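Long-range contacts in thioredoxin (TrxA-1) (Sulfolobus solfataricus, PDB 3TCO), which probably reduces disulfide bonds in other proteins through a redox-active pair of cysteines, as thioredoxins generally do: residues N21-L25 with V104-L108; Y39-Y43 with V55-L59; Y43-K49 with E97-E101. The contacts are given in a common frame with arbitrary orientation. Residue numbers count along the deposited sequence, not the author numbering.

Contact 1 of 3, residues N21-L25 with V104-L108; sequences NKLVL and VNKYL. With EDO (1,2-ethanediol), chain F.
In this thioredoxin fold the C-terminal helix lies against the start of a central strand of the mixed sheet. K22 comes just before the strand, with phi/psi of -57/-51. L23, V24 and L25 are extended, at about -122/124, -135/126 and -107/151. V104 to K106 are helical. Y107 has phi/psi of -88/-8. The closest CA pair is L23 with Y107, 7.0 Å apart.

L23 has by far the most surface covered. Its side chain is t at chi1 and p at chi2, and it points at the helix. L23 CD2 lies 3.9 Å from V104 CG1 and 3.8 Å from L108 CG. L23 CD1 lies 4.1 Å from Y107 CB. Y107 is m at chi1. Its CA-to-CB bond points at the strand, but the ring leads away, and it also touches I81 and V83 of strand 78-83. L25 adds a smaller contact, with CD2 4.2 Å from V104 CG2. V104 also reaches F56 on strand 55-60, so this part of the helix covers more than one strand.

No hydrogen bond crosses between the segments. The contact is apolar, with a lysine at its exposed margin. K106 faces the solvent, and its NZ binds O1 and O2 of an ethanediol, probably from the crystallisation liquor. K22 is extended, all t, and places CE 3.2 Å from Y107 O.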
loop_
_atom_site.group_PDB
_atom_site.type_symbol
_atom_site.label_atom_id
_atom_site.label_comp_id
_atom_site.label_asym_id
_atom_site.label_seq_id
_atom_site.Cartn_x
_atom_site.Cartn_y
_atom_site.Cartn_z
ATOM N N ASN A 21 -2.189 -9.602 -9.796
ATOM C CA ASN A 21 -3.332 -8.718 -9.576
ATOM C C ASN A 21 -3.037 -7.449 -10.373
ATOM O O ASN A 21 -1.916 -6.937 -10.328
ATOM C CB ASN A 21 -3.485 -8.392 -8.087
ATOM C CG ASN A 21 -4.013 -9.566 -7.285
ATOM O OD1 ASN A 21 -5.182 -9.920 -7.398
ATOM N ND2 ASN A 21 -3.146 -10.186 -6.483
ATOM N N LYS A 22 -4.023 -6.945 -11.116
ATOM C CA LYS A 22 -3.796 -5.746 -11.917
ATOM C C LYS A 22 -3.323 -4.535 -11.118
ATOM O O LYS A 22 -2.341 -3.898 -11.484
ATOM C CB LYS A 22 -5.054 -5.362 -12.706
ATOM C CG LYS A 22 -4.896 -4.021 -13.417
ATOM C CD LYS A 22 -6.126 -3.639 -14.239
ATOM C CE LYS A 22 -5.911 -2.277 -14.886
ATOM N NZ LYS A 22 -6.961 -1.941 -15.884
ATOM N N LEU A 23 -4.035 -4.205 -10.043
ATOM C CA LEU A 23 -3.667 -3.065 -9.220
ATOM C C LEU A 23 -3.432 -3.484 -7.784
ATOM O O LEU A 23 -4.315 -4.060 -7.128
ATOM C CB LEU A 23 -4.758 -1.978 -9.263
ATOM C CG LEU A 23 -4.613 -0.848 -8.226
ATOM C CD1 LEU A 23 -3.341 -0.031 -8.513
ATOM C CD2 LEU A 23 -5.830 0.078 -8.272
ATOM N N VAL A 24 -2.239 -3.174 -7.288
ATOM C CA VAL A 24 -1.883 -3.512 -5.920
ATOM C C VAL A 24 -1.217 -2.314 -5.256
ATOM O O VAL A 24 -0.257 -1.751 -5.791
ATOM C CB VAL A 24 -0.895 -4.701 -5.856
ATOM C CG1 VAL A 24 -0.575 -5.029 -4.392
ATOM C CG2 VAL A 24 -1.497 -5.944 -6.539
ATOM N N LEU A 25 -1.753 -1.914 -4.107
ATOM C CA LEU A 25 -1.195 -0.801 -3.344
ATOM C C LEU A 25 -0.520 -1.397 -2.125
ATOM O O LEU A 25 -0.931 -2.446 -1.630
ATOM C CB LEU A 25 -2.288 0.186 -2.904
ATOM C CG LEU A 25 -2.988 0.954 -4.031
ATOM C CD1 LEU A 25 -4.178 0.141 -4.548
ATOM C CD2 LEU A 25 -3.473 2.297 -3.498
ATOM N N VAL A 104 -6.621 5.335 -7.467
ATOM C CA VAL A 104 -7.171 4.007 -7.701
ATOM C C VAL A 104 -8.053 4.007 -8.955
ATOM O O VAL A 104 -7.872 3.180 -9.861
ATOM C CB VAL A 104 -8.001 3.536 -6.490
ATOM C CG1 VAL A 104 -8.732 2.238 -6.817
ATOM C CG2 VAL A 104 -7.075 3.340 -5.282
ATOM N N ASN A 105 -9.001 4.940 -9.009
ATOM C CA ASN A 105 -9.897 5.039 -10.153
ATOM C C ASN A 105 -9.099 5.142 -11.450
ATOM O O ASN A 105 -9.398 4.471 -12.438
ATOM C CB ASN A 105 -10.809 6.254 -9.992
ATOM C CG ASN A 105 -11.697 6.473 -11.195
ATOM O OD1 ASN A 105 -11.454 7.374 -11.999
ATOM N ND2 ASN A 105 -12.727 5.643 -11.335
ATOM N N LYS A 106 -8.072 5.978 -11.432
ATOM C CA LYS A 106 -7.215 6.174 -12.595
ATOM C C LYS A 106 -6.599 4.874 -13.114
ATOM O O LYS A 106 -6.548 4.633 -14.319
ATOM C CB LYS A 106 -6.106 7.167 -12.228
ATOM C CG LYS A 106 -4.977 7.279 -13.220
ATOM C CD LYS A 106 -4.214 8.588 -13.030
ATOM C CE LYS A 106 -3.592 8.694 -11.652
ATOM N NZ LYS A 106 -2.831 9.962 -11.495
ATOM N N TYR A 107 -6.141 4.024 -12.205
ATOM C CA TYR A 107 -5.508 2.792 -12.633
ATOM C C TYR A 107 -6.414 1.602 -12.855
ATOM O O TYR A 107 -5.958 0.575 -13.355
ATOM C CB TYR A 107 -4.373 2.435 -11.672
ATOM C CG TYR A 107 -3.251 3.434 -11.757
ATOM C CD1 TYR A 107 -2.800 4.107 -10.625
ATOM C CD2 TYR A 107 -2.649 3.727 -12.987
ATOM C CE1 TYR A 107 -1.777 5.050 -10.710
ATOM C CE2 TYR A 107 -1.629 4.662 -13.081
ATOM C CZ TYR A 107 -1.195 5.321 -11.942
ATOM O OH TYR A 107 -0.184 6.243 -12.029
ATOM N N LEU A 108 -7.686 1.724 -12.479
ATOM C CA LEU A 108 -8.642 0.639 -12.697
ATOM C C LEU A 108 -9.393 0.862 -14.015
ATOM O O LEU A 108 -9.965 -0.106 -14.556
ATOM C CB LEU A 108 -9.636 0.557 -11.543
ATOM C CG LEU A 108 -9.093 -0.041 -10.244
ATOM C CD1 LEU A 108 -10.151 0.056 -9.159
ATOM C CD2 LEU A 108 -8.704 -1.496 -10.481
HETATM C C1 EDO F . 0.243 10.230 -13.715
HETATM O O1 EDO F . -1.186 10.181 -13.708
HETATM C C2 EDO F . 0.731 11.099 -12.555
HETATM O O2 EDO F . 0.259 10.548 -11.323
#

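Contact 2 of 3, residues Y39-Y43 with V55-L59; sequences YEPIY and VFGRL
Helix 39-43 packs on strand 55-59 within a beta-alpha-beta unit of the thioredoxin fold. The axes run roughly antiparallel, at 156°, and approach to 11.3 Å. The nearest CA atoms are those of Y43 and F56, 8.0 Å apart. The helix is kinked near P41, whose nitrogen has no hydrogen to give.

V55 points away from the helix. F56 points toward it, m at chi1. Its ring edge meets the face of Y43 in an edge-to-face pair, with ring centroids 5.4 Å apart and planes at 63°. F56 CD2 is 3.8 Å from Y43 CZ. At G57 the strand backbone receives the t-rotamer tyrosine: Y43 OH gives a weak hydrogen bond to G57 O at 2.7 Å. R58 CG lies 4.1 Å from Y43 CE2, and R58 CD lies 4.2 Å from E40 OE1. The polar partner of R58 lies outside the segments: its NE is hydrogen-bonded to T6 OG1.

Y43 also touches L25 and D27 of strand 23-29. F56 reaches V104 on helix 97-107, so its ring lies between the sheet and two helices.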
loop_
_atom_site.group_PDB
_atom_site.type_symbol
_atom_site.label_atom_id
_atom_site.label_comp_id
_atom_site.label_asym_id
_atom_site.label_seq_id
_atom_site.Cartn_x
_atom_site.Cartn_y
_atom_site.Cartn_z
ATOM N N TYR A 39 -3.062 7.785 9.021
ATOM C CA TYR A 39 -3.377 7.378 7.644
ATOM C C TYR A 39 -4.121 6.027 7.562
ATOM O O TYR A 39 -4.952 5.809 6.676
ATOM C CB TYR A 39 -2.062 7.307 6.858
ATOM C CG TYR A 39 -2.145 6.793 5.438
ATOM C CD1 TYR A 39 -3.051 7.333 4.527
ATOM C CD2 TYR A 39 -1.259 5.812 4.985
ATOM C CE1 TYR A 39 -3.069 6.919 3.204
ATOM C CE2 TYR A 39 -1.267 5.385 3.654
ATOM C CZ TYR A 39 -2.172 5.945 2.768
ATOM O OH TYR A 39 -2.155 5.560 1.440
ATOM N N GLU A 40 -3.839 5.131 8.500
ATOM C CA GLU A 40 -4.441 3.804 8.472
ATOM C C GLU A 40 -5.956 3.710 8.234
ATOM O O GLU A 40 -6.391 2.967 7.352
ATOM C CB GLU A 40 -4.043 3.030 9.728
ATOM C CG GLU A 40 -2.523 2.900 9.889
ATOM C CD GLU A 40 -1.816 2.399 8.621
ATOM O OE1 GLU A 40 -2.129 1.270 8.175
ATOM O OE2 GLU A 40 -0.950 3.131 8.071
ATOM N N PRO A 41 -6.777 4.452 8.997
ATOM C CA PRO A 41 -8.223 4.349 8.754
ATOM C C PRO A 41 -8.655 4.828 7.360
ATOM O O PRO A 41 -9.641 4.328 6.793
ATOM C CB PRO A 41 -8.825 5.180 9.896
ATOM C CG PRO A 41 -7.771 6.199 10.162
ATOM C CD PRO A 41 -6.495 5.376 10.111
ATOM N N ILE A 42 -7.924 5.793 6.807
ATOM C CA ILE A 42 -8.226 6.309 5.472
ATOM C C ILE A 42 -7.861 5.229 4.445
ATOM O O ILE A 42 -8.620 4.956 3.513
ATOM C CB ILE A 42 -7.421 7.594 5.177
ATOM C CG1 ILE A 42 -7.833 8.698 6.164
ATOM C CG2 ILE A 42 -7.615 8.026 3.736
ATOM C CD1 ILE A 42 -9.321 9.001 6.181
ATOM N N TYR A 43 -6.704 4.603 4.638
ATOM C CA TYR A 43 -6.248 3.546 3.729
ATOM C C TYR A 43 -7.237 2.387 3.775
ATOM O O TYR A 43 -7.584 1.822 2.742
ATOM C CB TYR A 43 -4.865 3.039 4.137
ATOM C CG TYR A 43 -4.254 2.075 3.148
ATOM C CD1 TYR A 43 -3.739 2.522 1.937
ATOM C CD2 TYR A 43 -4.178 0.705 3.433
ATOM C CE1 TYR A 43 -3.156 1.641 1.030
ATOM C CE2 TYR A 43 -3.597 -0.191 2.528
ATOM C CZ TYR A 43 -3.085 0.288 1.331
ATOM O OH TYR A 43 -2.484 -0.564 0.434
ATOM N N VAL A 55 -5.993 -4.817 -4.721
ATOM C CA VAL A 55 -5.460 -5.306 -3.464
ATOM C C VAL A 55 -4.762 -4.191 -2.701
ATOM O O VAL A 55 -3.912 -3.477 -3.245
ATOM C CB VAL A 55 -4.473 -6.470 -3.703
ATOM C CG1 VAL A 55 -3.867 -6.938 -2.362
ATOM C CG2 VAL A 55 -5.204 -7.622 -4.403
ATOM N N PHE A 56 -5.173 -4.017 -1.449
ATOM C CA PHE A 56 -4.597 -2.997 -0.591
ATOM C C PHE A 56 -3.718 -3.685 0.448
ATOM O O PHE A 56 -4.161 -4.029 1.543
ATOM C CB PHE A 56 -5.699 -2.171 0.089
ATOM C CG PHE A 56 -6.402 -1.209 -0.851
ATOM C CD1 PHE A 56 -7.178 -1.684 -1.901
ATOM C CD2 PHE A 56 -6.273 0.168 -0.688
ATOM C CE1 PHE A 56 -7.820 -0.805 -2.780
ATOM C CE2 PHE A 56 -6.914 1.062 -1.565
ATOM C CZ PHE A 56 -7.686 0.576 -2.609
ATOM N N GLY A 57 -2.462 -3.872 0.077
ATOM C CA GLY A 57 -1.523 -4.525 0.959
ATOM C C GLY A 57 -0.947 -3.581 1.995
ATOM O O GLY A 57 -1.041 -2.359 1.869
ATOM N N ARG A 58 -0.357 -4.178 3.024
ATOM C CA ARG A 58 0.279 -3.439 4.099
ATOM C C ARG A 58 1.593 -4.145 4.347
ATOM O O ARG A 58 1.635 -5.374 4.474
ATOM C CB ARG A 58 -0.572 -3.467 5.378
ATOM C CG ARG A 58 -1.899 -2.737 5.239
ATOM C CD ARG A 58 -2.602 -2.552 6.578
ATOM N NE ARG A 58 -3.045 -3.803 7.183
ATOM C CZ ARG A 58 -2.471 -4.356 8.249
ATOM N NH1 ARG A 58 -1.426 -3.770 8.822
ATOM N NH2 ARG A 58 -2.963 -5.479 8.761
ATOM N N LEU A 59 2.667 -3.372 4.370
ATOM C CA LEU A 59 3.987 -3.931 4.616
ATOM C C LEU A 59 4.551 -3.232 5.852
ATOM O O LEU A 59 4.806 -2.029 5.828
ATOM C CB LEU A 59 4.907 -3.675 3.421
ATOM C CG LEU A 59 6.315 -4.291 3.436
ATOM C CD1 LEU A 59 6.318 -5.699 2.817
ATOM C CD2 LEU A 59 7.235 -3.375 2.637
#

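Contact 3 of 3, residues Y43-K49 with E97-E101; sequences YKKVAEK and EDTLE
Two helices of the thioredoxin fold pack side by side here, on the same face of its sheet. The axes of 43-49 and 97-101 cross at -36°, run in the same general direction and approach to 10.3 Å. V46 and E101 have the nearest CA atoms, 6.6 Å apart.

V46, t at chi1, fills the middle. V46 CG2 lies 3.8 Å from L100 CD2, 3.9 Å from E97 CG and 3.7 Å from E101 CG. Toward the sheet, Y43 CD1 is 4.2 Å from L100 CD2. Y43 OH is satisfied by G57 O, through a weak bond.

On the outer side K49, E97 and E101 form a salt-bridge network. K49 NZ gives a very short bond to E101 OE2, 2.5 Å, and a weak one to E97 OE2, 3.3 Å. E97 OE2 and E101 OE2, 2.8 Å apart, lie on one side of the shared amine. The other E97 oxygen uses water: one molecule accepts from K45 NZ at 2.6 Å and donates to E97 OE1 at 2.7 Å.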
loop_
_atom_site.group_PDB
_atom_site.type_symbol
_atom_site.label_atom_id
_atom_site.label_comp_id
_atom_site.label_asym_id
_atom_site.label_seq_id
_atom_site.Cartn_x
_atom_site.Cartn_y
_atom_site.Cartn_z
ATOM N N TYR A 43 -6.704 4.603 4.638
ATOM C CA TYR A 43 -6.248 3.546 3.729
ATOM C C TYR A 43 -7.237 2.387 3.775
ATOM O O TYR A 43 -7.584 1.822 2.742
ATOM C CB TYR A 43 -4.865 3.039 4.137
ATOM C CG TYR A 43 -4.254 2.075 3.148
ATOM C CD1 TYR A 43 -3.739 2.522 1.937
ATOM C CD2 TYR A 43 -4.178 0.705 3.433
ATOM C CE1 TYR A 43 -3.156 1.641 1.030
ATOM C CE2 TYR A 43 -3.597 -0.191 2.528
ATOM C CZ TYR A 43 -3.085 0.288 1.331
ATOM O OH TYR A 43 -2.484 -0.564 0.434
ATOM N N LYS A 44 -7.683 2.044 4.978
ATOM C CA LYS A 44 -8.655 0.964 5.170
ATOM C C LYS A 44 -10.025 1.295 4.562
ATOM O O LYS A 44 -10.669 0.445 3.931
ATOM C CB LYS A 44 -8.814 0.685 6.661
ATOM C CG LYS A 44 -7.629 -0.059 7.248
ATOM C CD LYS A 44 -7.711 -0.149 8.766
ATOM C CE LYS A 44 -6.578 -0.994 9.320
ATOM N NZ LYS A 44 -6.802 -1.253 10.765
ATOM N N LYS A 45 -10.458 2.536 4.756
ATOM C CA LYS A 45 -11.736 2.990 4.217
ATOM C C LYS A 45 -11.767 2.902 2.687
ATOM O O LYS A 45 -12.746 2.427 2.098
ATOM C CB LYS A 45 -12.002 4.434 4.662
ATOM C CG LYS A 45 -13.299 5.004 4.109
ATOM C CD LYS A 45 -13.701 6.265 4.853
ATOM C CE LYS A 45 -15.109 6.708 4.458
ATOM N NZ LYS A 45 -15.667 7.705 5.419
ATOM N N VAL A 46 -10.702 3.358 2.034
ATOM C CA VAL A 46 -10.654 3.293 0.583
ATOM C C VAL A 46 -10.552 1.839 0.118
ATOM O O VAL A 46 -11.181 1.454 -0.874
ATOM C CB VAL A 46 -9.483 4.136 0.021
ATOM C CG1 VAL A 46 -9.406 4.002 -1.512
ATOM C CG2 VAL A 46 -9.711 5.615 0.390
ATOM N N ALA A 47 -9.793 1.025 0.845
ATOM C CA ALA A 47 -9.656 -0.384 0.481
ATOM C C ALA A 47 -11.034 -1.059 0.497
ATOM O O ALA A 47 -11.327 -1.922 -0.337
ATOM C CB ALA A 47 -8.709 -1.102 1.445
ATOM N N GLU A 48 -11.871 -0.667 1.454
ATOM C CA GLU A 48 -13.214 -1.226 1.558
ATOM C C GLU A 48 -14.052 -0.761 0.356
ATOM O O GLU A 48 -14.810 -1.541 -0.226
ATOM C CB GLU A 48 -13.857 -0.766 2.871
ATOM C CG GLU A 48 -15.314 -1.162 3.060
ATOM C CD GLU A 48 -15.557 -2.660 2.987
ATOM O OE1 GLU A 48 -14.668 -3.450 3.368
ATOM O OE2 GLU A 48 -16.662 -3.050 2.562
ATOM N N LYS A 49 -13.916 0.504 -0.021
ATOM C CA LYS A 49 -14.671 1.020 -1.159
ATOM C C LYS A 49 -14.363 0.235 -2.426
ATOM O O LYS A 49 -15.244 0.050 -3.275
ATOM C CB LYS A 49 -14.354 2.493 -1.414
ATOM C CG LYS A 49 -14.842 3.463 -0.345
ATOM C CD LYS A 49 -14.714 4.906 -0.841
ATOM C CE LYS A 49 -15.207 5.897 0.203
ATOM N NZ LYS A 49 -15.208 7.305 -0.318
ATOM N N GLU A 97 -7.505 11.439 1.194
ATOM C CA GLU A 97 -8.452 10.448 0.695
ATOM C C GLU A 97 -8.829 10.694 -0.758
ATOM O O GLU A 97 -8.928 9.749 -1.546
ATOM C CB GLU A 97 -9.720 10.429 1.542
ATOM C CG GLU A 97 -10.662 9.290 1.178
ATOM C CD GLU A 97 -11.873 9.194 2.091
ATOM O OE1 GLU A 97 -11.796 9.677 3.237
ATOM O OE2 GLU A 97 -12.889 8.609 1.667
ATOM N N ASP A 98 -9.047 11.955 -1.123
ATOM C CA ASP A 98 -9.431 12.235 -2.495
ATOM C C ASP A 98 -8.316 11.806 -3.448
ATOM O O ASP A 98 -8.579 11.178 -4.464
ATOM C CB ASP A 98 -9.824 13.723 -2.673
ATOM C CG ASP A 98 -8.713 14.697 -2.298
ATOM O OD1 ASP A 98 -7.802 14.332 -1.527
ATOM O OD2 ASP A 98 -8.770 15.855 -2.768
ATOM N N THR A 99 -7.071 12.101 -3.101
ATOM C CA THR A 99 -5.948 11.700 -3.940
ATOM C C THR A 99 -5.847 10.174 -4.056
ATOM O O THR A 99 -5.585 9.638 -5.133
ATOM C CB THR A 99 -4.624 12.249 -3.381
ATOM O OG1 THR A 99 -4.684 13.681 -3.364
ATOM C CG2 THR A 99 -3.443 11.808 -4.254
ATOM N N LEU A 100 -6.064 9.476 -2.947
ATOM C CA LEU A 100 -5.987 8.020 -2.947
ATOM C C LEU A 100 -7.090 7.380 -3.816
ATOM O O LEU A 100 -6.823 6.466 -4.608
ATOM C CB LEU A 100 -6.066 7.508 -1.502
ATOM C CG LEU A 100 -5.842 6.012 -1.267
ATOM C CD1 LEU A 100 -4.484 5.603 -1.835
ATOM C CD2 LEU A 100 -5.930 5.715 0.236
ATOM N N GLU A 101 -8.321 7.862 -3.680
ATOM C CA GLU A 101 -9.434 7.323 -4.464
ATOM C C GLU A 101 -9.256 7.672 -5.937
ATOM O O GLU A 101 -9.559 6.865 -6.828
ATOM C CB GLU A 101 -10.765 7.887 -3.939
ATOM C CG GLU A 101 -11.016 7.514 -2.491
ATOM C CD GLU A 101 -12.210 8.223 -1.872
ATOM O OE1 GLU A 101 -12.488 9.386 -2.241
ATOM O OE2 GLU A 101 -12.847 7.621 -0.984
HETATM O O HOH W 1 -13.956 9.633 4.852
#

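The three contacts belong to one thioredoxin domain. Contacts 2 and 3 are closest, with centres about 8 Å apart. They share Y43. Contacts 1 and 3 are about 12 Å apart and both use helix 97-107. Contacts 1 and 2 are about 14 Å apart and meet in the sheet, where strands 23-29 and 55-60 are neighbours. Along the chain, contact 1 closes a long loop that contains contacts 2 and 3, whose segments alternate. Thus both helices are joined to the sheet and to each other. Helix 34-49, which follows directly on C33 and includes C36 of the disulfide, is the element shared by contacts 2 and 3.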